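Local coordinates for Lmo1340 protein (Listeria monocytogenes, PDB 4NLM) that is of unknown function but folds as a YqgU-like six-bladed beta propeller and is probably a lipid-anchored surface protein, at residues K45-V59 / Q62-I76. Sequence-based numbering, arbitrary orientation.
Sequences KEFQRVVGWLSKDSV and QTKKSGVTYFEELNI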
loop_
_atom_site.group_PDB
_atom_site.type_symbol
_atom_site.label_atom_id
_atom_site.label_comp_id
_atom_site.label_asym_id
_atom_site.label_seq_id
_atom_site.Cartn_x
_atom_site.Cartn_y
_atom_site.Cartn_z
ATOM N N LYS A 45 -23.914 -3.569 -1.808
ATOM C CA LYS A 45 -23.844 -2.441 -0.884
ATOM C C LYS A 45 -23.297 -2.830 0.488
ATOM O O LYS A 45 -22.807 -1.980 1.238
ATOM C CB LYS A 45 -25.209 -1.759 -0.782
ATOM C CG LYS A 45 -25.596 -1.015 -2.059
ATOM C CD LYS A 45 -24.476 -0.071 -2.466
ATOM C CE LYS A 45 -24.708 0.530 -3.841
ATOM N NZ LYS A 45 -23.548 1.362 -4.265
ATOM N N GLU A 46 -23.337 -4.123 0.784
ATOM C CA GLU A 46 -22.835 -4.655 2.049
ATOM C C GLU A 46 -21.305 -4.842 2.004
ATOM O O GLU A 46 -20.616 -4.547 2.950
ATOM C CB GLU A 46 -23.507 -5.981 2.346
ATOM C CG GLU A 46 -23.098 -6.593 3.647
ATOM C CD GLU A 46 -23.888 -7.824 4.052
ATOM O OE1 GLU A 46 -24.903 -8.176 3.421
ATOM O OE2 GLU A 46 -23.458 -8.436 5.055
ATOM N N PHE A 47 -20.787 -5.320 0.880
ATOM C CA PHE A 47 -19.348 -5.531 0.711
ATOM C C PHE A 47 -18.705 -4.165 0.648
ATOM O O PHE A 47 -19.136 -3.317 -0.125
ATOM C CB PHE A 47 -19.106 -6.286 -0.592
ATOM C CG PHE A 47 -17.633 -6.454 -0.961
ATOM C CD1 PHE A 47 -16.700 -6.980 -0.061
ATOM C CD2 PHE A 47 -17.188 -6.078 -2.201
ATOM C CE1 PHE A 47 -15.396 -7.129 -0.418
ATOM C CE2 PHE A 47 -15.869 -6.236 -2.570
ATOM C CZ PHE A 47 -14.968 -6.758 -1.675
ATOM N N GLN A 48 -17.695 -3.950 1.487
ATOM C CA GLN A 48 -16.917 -2.711 1.441
ATOM C C GLN A 48 -15.644 -2.986 0.633
ATOM O O GLN A 48 -15.398 -2.409 -0.408
ATOM C CB GLN A 48 -16.652 -2.144 2.838
ATOM C CG GLN A 48 -17.931 -1.925 3.618
ATOM C CD GLN A 48 -18.835 -0.930 2.916
ATOM O OE1 GLN A 48 -18.419 0.186 2.604
ATOM N NE2 GLN A 48 -20.054 -1.341 2.632
ATOM N N ARG A 49 -14.782 -3.869 1.131
ATOM C CA ARG A 49 -13.599 -4.263 0.399
ATOM C C ARG A 49 -12.903 -5.426 1.079
ATOM O O ARG A 49 -13.186 -5.753 2.228
ATOM C CB ARG A 49 -12.591 -3.116 0.313
ATOM C CG ARG A 49 -12.015 -2.716 1.676
ATOM C CD ARG A 49 -10.928 -1.659 1.593
ATOM N NE ARG A 49 -11.449 -0.399 1.097
ATOM C CZ ARG A 49 -11.329 0.058 -0.150
ATOM N NH1 ARG A 49 -11.861 1.224 -0.452
ATOM N NH2 ARG A 49 -10.658 -0.612 -1.089
ATOM N N VAL A 50 -12.001 -6.076 0.329
ATOM C CA VAL A 50 -10.948 -6.898 0.922
ATOM C C VAL A 50 -9.784 -5.943 1.172
ATOM O O VAL A 50 -9.317 -5.262 0.281
ATOM C CB VAL A 50 -10.546 -8.046 0.004
ATOM C CG1 VAL A 50 -9.260 -8.710 0.461
ATOM C CG2 VAL A 50 -11.685 -9.059 -0.044
ATOM N N VAL A 51 -9.308 -5.901 2.430
ATOM C CA VAL A 51 -8.269 -4.943 2.777
ATOM C C VAL A 51 -6.880 -5.447 2.327
ATOM O O VAL A 51 -6.042 -4.680 1.888
ATOM C CB VAL A 51 -8.275 -4.716 4.295
ATOM C CG1 VAL A 51 -7.099 -3.833 4.743
ATOM C CG2 VAL A 51 -9.599 -4.112 4.723
ATOM N N GLY A 52 -6.665 -6.745 2.440
ATOM C CA GLY A 52 -5.377 -7.360 2.108
ATOM C C GLY A 52 -5.294 -8.773 2.604
ATOM O O GLY A 52 -6.258 -9.333 3.068
ATOM N N TRP A 53 -4.085 -9.348 2.508
ATOM C CA TRP A 53 -3.833 -10.694 2.956
ATOM C C TRP A 53 -3.613 -10.746 4.468
ATOM O O TRP A 53 -2.987 -9.866 5.051
ATOM C CB TRP A 53 -2.550 -11.243 2.322
ATOM C CG TRP A 53 -2.654 -11.391 0.829
ATOM C CD1 TRP A 53 -2.098 -10.579 -0.103
ATOM C CD2 TRP A 53 -3.271 -12.447 0.134
ATOM N NE1 TRP A 53 -2.349 -11.054 -1.360
ATOM C CE2 TRP A 53 -3.108 -12.184 -1.244
ATOM C CE3 TRP A 53 -3.977 -13.579 0.521
ATOM C CZ2 TRP A 53 -3.600 -13.038 -2.227
ATOM C CZ3 TRP A 53 -4.498 -14.387 -0.439
ATOM C CH2 TRP A 53 -4.299 -14.121 -1.808
ATOM N N LEU A 54 -4.110 -11.820 5.069
ATOM C CA LEU A 54 -3.767 -12.160 6.463
ATOM C C LEU A 54 -2.849 -13.360 6.580
ATOM O O LEU A 54 -2.158 -13.505 7.598
ATOM C CB LEU A 54 -5.029 -12.395 7.286
ATOM C CG LEU A 54 -5.932 -11.178 7.470
ATOM C CD1 LEU A 54 -7.168 -11.571 8.239
ATOM C CD2 LEU A 54 -5.201 -10.050 8.146
ATOM N N SER A 55 -2.838 -14.210 5.550
ATOM C CA SER A 55 -2.003 -15.408 5.512
ATOM C C SER A 55 -1.982 -15.859 4.066
ATOM O O SER A 55 -2.650 -15.276 3.235
ATOM C CB SER A 55 -2.601 -16.509 6.377
ATOM O OG SER A 55 -3.721 -17.142 5.796
ATOM N N LYS A 56 -1.288 -16.956 3.774
ATOM C CA LYS A 56 -1.229 -17.424 2.395
ATOM C C LYS A 56 -2.599 -17.840 1.872
ATOM O O LYS A 56 -2.801 -17.899 0.663
ATOM C CB LYS A 56 -0.230 -18.558 2.191
ATOM C CG LYS A 56 -0.575 -19.813 2.913
ATOM C CD LYS A 56 0.468 -20.883 2.653
ATOM C CE LYS A 56 0.168 -22.128 3.447
ATOM N NZ LYS A 56 1.139 -23.215 3.137
ATOM N N ASP A 57 -3.509 -18.191 2.775
ATOM C CA ASP A 57 -4.828 -18.629 2.323
ATOM C C ASP A 57 -5.979 -17.844 2.884
ATOM O O ASP A 57 -7.118 -18.326 2.849
ATOM C CB ASP A 57 -5.063 -20.115 2.528
ATOM C CG ASP A 57 -4.983 -20.532 3.945
ATOM O OD1 ASP A 57 -4.732 -19.692 4.791
ATOM O OD2 ASP A 57 -5.130 -21.753 4.215
ATOM N N SER A 58 -5.750 -16.614 3.347
ATOM C CA SER A 58 -6.862 -15.850 3.904
ATOM C C SER A 58 -6.650 -14.368 3.774
ATOM O O SER A 58 -5.509 -13.905 3.669
ATOM C CB SER A 58 -7.123 -16.231 5.345
ATOM O OG SER A 58 -6.044 -15.801 6.155
ATOM N N VAL A 59 -7.780 -13.645 3.794
ATOM C CA VAL A 59 -7.788 -12.218 3.603
ATOM C C VAL A 59 -8.622 -11.556 4.698
ATOM O O VAL A 59 -9.407 -12.211 5.370
ATOM C CB VAL A 59 -8.345 -11.820 2.224
ATOM C CG1 VAL A 59 -7.465 -12.433 1.151
ATOM C CG2 VAL A 59 -9.827 -12.182 2.070
ATOM N N GLN A 62 -13.938 -6.700 4.854
ATOM C CA GLN A 62 -14.699 -5.603 5.469
ATOM C C GLN A 62 -16.072 -5.500 4.810
ATOM O O GLN A 62 -16.188 -5.345 3.595
ATOM C CB GLN A 62 -13.934 -4.307 5.298
ATOM C CG GLN A 62 -14.588 -3.106 5.990
ATOM C CD GLN A 62 -13.871 -1.829 5.682
ATOM O OE1 GLN A 62 -12.665 -1.831 5.434
ATOM N NE2 GLN A 62 -14.589 -0.715 5.757
ATOM N N THR A 63 -17.095 -5.603 5.650
ATOM C CA THR A 63 -18.492 -5.483 5.212
ATOM C C THR A 63 -19.191 -4.546 6.200
ATOM O O THR A 63 -18.659 -4.227 7.269
ATOM C CB THR A 63 -19.201 -6.835 5.225
ATOM O OG1 THR A 63 -19.175 -7.418 6.532
ATOM C CG2 THR A 63 -18.597 -7.813 4.220
ATOM N N LYS A 64 -20.387 -4.097 5.830
ATOM C CA LYS A 64 -21.152 -3.182 6.684
ATOM C C LYS A 64 -22.633 -3.439 6.535
ATOM O O LYS A 64 -23.159 -3.566 5.411
ATOM C CB LYS A 64 -20.863 -1.714 6.329
ATOM C CG LYS A 64 -21.547 -0.717 7.257
ATOM C CD LYS A 64 -21.178 0.716 6.940
ATOM C CE LYS A 64 -21.948 1.679 7.828
ATOM N NZ LYS A 64 -21.740 3.095 7.417
ATOM N N LYS A 65 -23.314 -3.512 7.671
ATOM C CA LYS A 65 -24.742 -3.745 7.699
ATOM C C LYS A 65 -25.350 -3.112 8.933
ATOM O O LYS A 65 -24.808 -3.224 10.036
ATOM C CB LYS A 65 -25.033 -5.238 7.695
ATOM C CG LYS A 65 -26.516 -5.561 7.768
ATOM C CD LYS A 65 -26.745 -7.057 7.763
ATOM C CE LYS A 65 -28.199 -7.424 7.987
ATOM N NZ LYS A 65 -28.375 -8.901 8.069
ATOM N N SER A 66 -26.477 -2.436 8.740
ATOM C CA SER A 66 -27.165 -1.794 9.839
ATOM C C SER A 66 -26.248 -0.883 10.648
ATOM O O SER A 66 -26.355 -0.815 11.870
ATOM C CB SER A 66 -27.813 -2.851 10.720
ATOM O OG SER A 66 -28.888 -3.431 10.028
ATOM N N GLY A 67 -25.355 -0.179 9.962
ATOM C CA GLY A 67 -24.452 0.767 10.611
ATOM C C GLY A 67 -23.250 0.183 11.291
ATOM O O GLY A 67 -22.448 0.915 11.841
ATOM N N VAL A 68 -23.125 -1.131 11.239
ATOM C CA VAL A 68 -22.012 -1.772 11.870
ATOM C C VAL A 68 -21.034 -2.288 10.809
ATOM O O VAL A 68 -21.448 -2.983 9.878
ATOM C CB VAL A 68 -22.480 -2.968 12.714
ATOM C CG1 VAL A 68 -21.286 -3.625 13.381
ATOM C CG2 VAL A 68 -23.470 -2.522 13.785
ATOM N N THR A 69 -19.761 -1.905 10.926
ATOM C CA THR A 69 -18.729 -2.425 10.049
ATOM C C THR A 69 -18.152 -3.647 10.720
ATOM O O THR A 69 -17.765 -3.605 11.902
ATOM C CB THR A 69 -17.639 -1.387 9.776
ATOM O OG1 THR A 69 -18.177 -0.279 9.059
ATOM C CG2 THR A 69 -16.524 -1.981 8.956
ATOM N N TYR A 70 -18.061 -4.716 9.940
ATOM C CA TYR A 70 -17.505 -5.973 10.380
ATOM C C TYR A 70 -16.194 -6.290 9.682
ATOM O O TYR A 70 -16.072 -6.145 8.473
ATOM C CB TYR A 70 -18.482 -7.134 10.125
ATOM C CG TYR A 70 -19.782 -6.995 10.872
ATOM C CD1 TYR A 70 -20.861 -6.332 10.314
ATOM C CD2 TYR A 70 -19.936 -7.527 12.133
ATOM C CE1 TYR A 70 -22.054 -6.197 10.992
ATOM C CE2 TYR A 70 -21.132 -7.376 12.830
ATOM C CZ TYR A 70 -22.186 -6.723 12.246
ATOM O OH TYR A 70 -23.370 -6.570 12.944
ATOM N N PHE A 71 -15.218 -6.746 10.463
ATOM C CA PHE A 71 -13.934 -7.231 9.954
ATOM C C PHE A 71 -13.853 -8.715 10.247
ATOM O O PHE A 71 -14.048 -9.144 11.378
ATOM C CB PHE A 71 -12.760 -6.466 10.583
ATOM C CG PHE A 71 -12.735 -5.038 10.174
ATOM C CD1 PHE A 71 -12.188 -4.677 8.972
ATOM C CD2 PHE A 71 -13.274 -4.056 10.975
ATOM C CE1 PHE A 71 -12.167 -3.381 8.561
ATOM C CE2 PHE A 71 -13.271 -2.737 10.563
ATOM C CZ PHE A 71 -12.723 -2.397 9.355
ATOM N N GLU A 72 -13.586 -9.483 9.195
ATOM C CA GLU A 72 -13.492 -10.928 9.283
ATOM C C GLU A 72 -12.259 -11.450 8.555
ATOM O O GLU A 72 -11.798 -10.842 7.583
ATOM C CB GLU A 72 -14.732 -11.576 8.620
ATOM C CG GLU A 72 -16.061 -11.300 9.306
ATOM C CD GLU A 72 -17.249 -11.741 8.480
ATOM O OE1 GLU A 72 -17.351 -11.272 7.345
ATOM O OE2 GLU A 72 -18.070 -12.528 8.985
ATOM N N GLU A 73 -11.770 -12.606 9.021
ATOM C CA GLU A 73 -10.793 -13.358 8.238
ATOM C C GLU A 73 -11.592 -14.294 7.340
ATOM O O GLU A 73 -12.426 -15.020 7.829
ATOM C CB GLU A 73 -9.847 -14.121 9.139
ATOM C CG GLU A 73 -8.806 -14.939 8.367
ATOM C CD GLU A 73 -7.732 -15.481 9.245
ATOM O OE1 GLU A 73 -8.000 -15.583 10.448
ATOM O OE2 GLU A 73 -6.647 -15.834 8.724
ATOM N N LEU A 74 -11.306 -14.268 6.044
ATOM C CA LEU A 74 -11.987 -15.089 5.046
ATOM C C LEU A 74 -10.982 -16.023 4.399
ATOM O O LEU A 74 -10.000 -15.564 3.851
ATOM C CB LEU A 74 -12.605 -14.203 3.978
ATOM C CG LEU A 74 -13.145 -14.959 2.750
ATOM C CD1 LEU A 74 -14.330 -15.842 3.098
ATOM C CD2 LEU A 74 -13.506 -13.981 1.660
ATOM N N ASN A 75 -11.237 -17.324 4.490
ATOM C CA ASN A 75 -10.360 -18.303 3.846
ATOM C C ASN A 75 -10.681 -18.323 2.348
ATOM O O ASN A 75 -11.847 -18.397 1.986
ATOM C CB ASN A 75 -10.589 -19.685 4.471
ATOM C CG ASN A 75 -9.645 -20.734 3.939
ATOM O OD1 ASN A 75 -9.745 -21.173 2.792
ATOM N ND2 ASN A 75 -8.705 -21.134 4.765
ATOM N N ILE A 76 -9.657 -18.246 1.506
ATOM C CA ILE A 76 -9.855 -18.132 0.058
ATOM C C ILE A 76 -10.206 -19.428 -0.645
ATOM O O ILE A 76 -10.599 -19.392 -1.815
ATOM C CB ILE A 76 -8.632 -17.507 -0.632
ATOM C CG1 ILE A 76 -7.454 -18.495 -0.673
ATOM C CG2 ILE A 76 -8.219 -16.194 0.023
ATOM C CD1 ILE A 76 -6.199 -17.937 -1.322
HETATM O O HOH W 1 -23.545 -1.086 3.817
HETATM O O HOH W 2 -22.014 -7.464 7.168
HETATM O O HOH W 3 -11.433 0.289 4.352
HETATM O O HOH W 4 -6.864 -23.464 3.929
#
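Two consecutive beta hairpins of one four-stranded antiparallel propeller blade make this contact: strand 47-53 pairs with 62-65, and 58-59 with 68-75. A classic beta bulge interrupts the first pairing, where Q48 N and R49 N both donate to Q62 O, at 2.9 and 3.2 Å, from the same face of its carbonyl plane. Q62 N returns a bond to R49 O. Q62 runs out fully extended, CG anti to its N (chi1 -176°), so that its amide passes Q48 CB and lies beside the R49 side chain; a water donates to Q62 OE1 and is weakly held by R49 NE. E46 O takes K64 N in its carbonyl plane, while Q48, bent at chi2 (-61°), brings NE2 over that plane to give the same oxygen a second, longer bond (3.3 Å).

At the other end, V59 and L74 exchange both backbone bonds, and their side chains run alongside each other on the same face of the sheet. I76 N donates to D57 O (2.9 Å), and the I76 methyl CD1 meets the edge of the W53 indole at CZ3 (4.0 Å). The indole is fixed in turn by W53 NE1 bonding to L327 O. L54 CD1 packs on the methylenes of E73, and the extended E73 chain carries its carboxylate to S58; E73 OE1 forms a salt bridge with R82, and S58 OG donates to the anti lone pair of E73 OE2 at 2.6 Å.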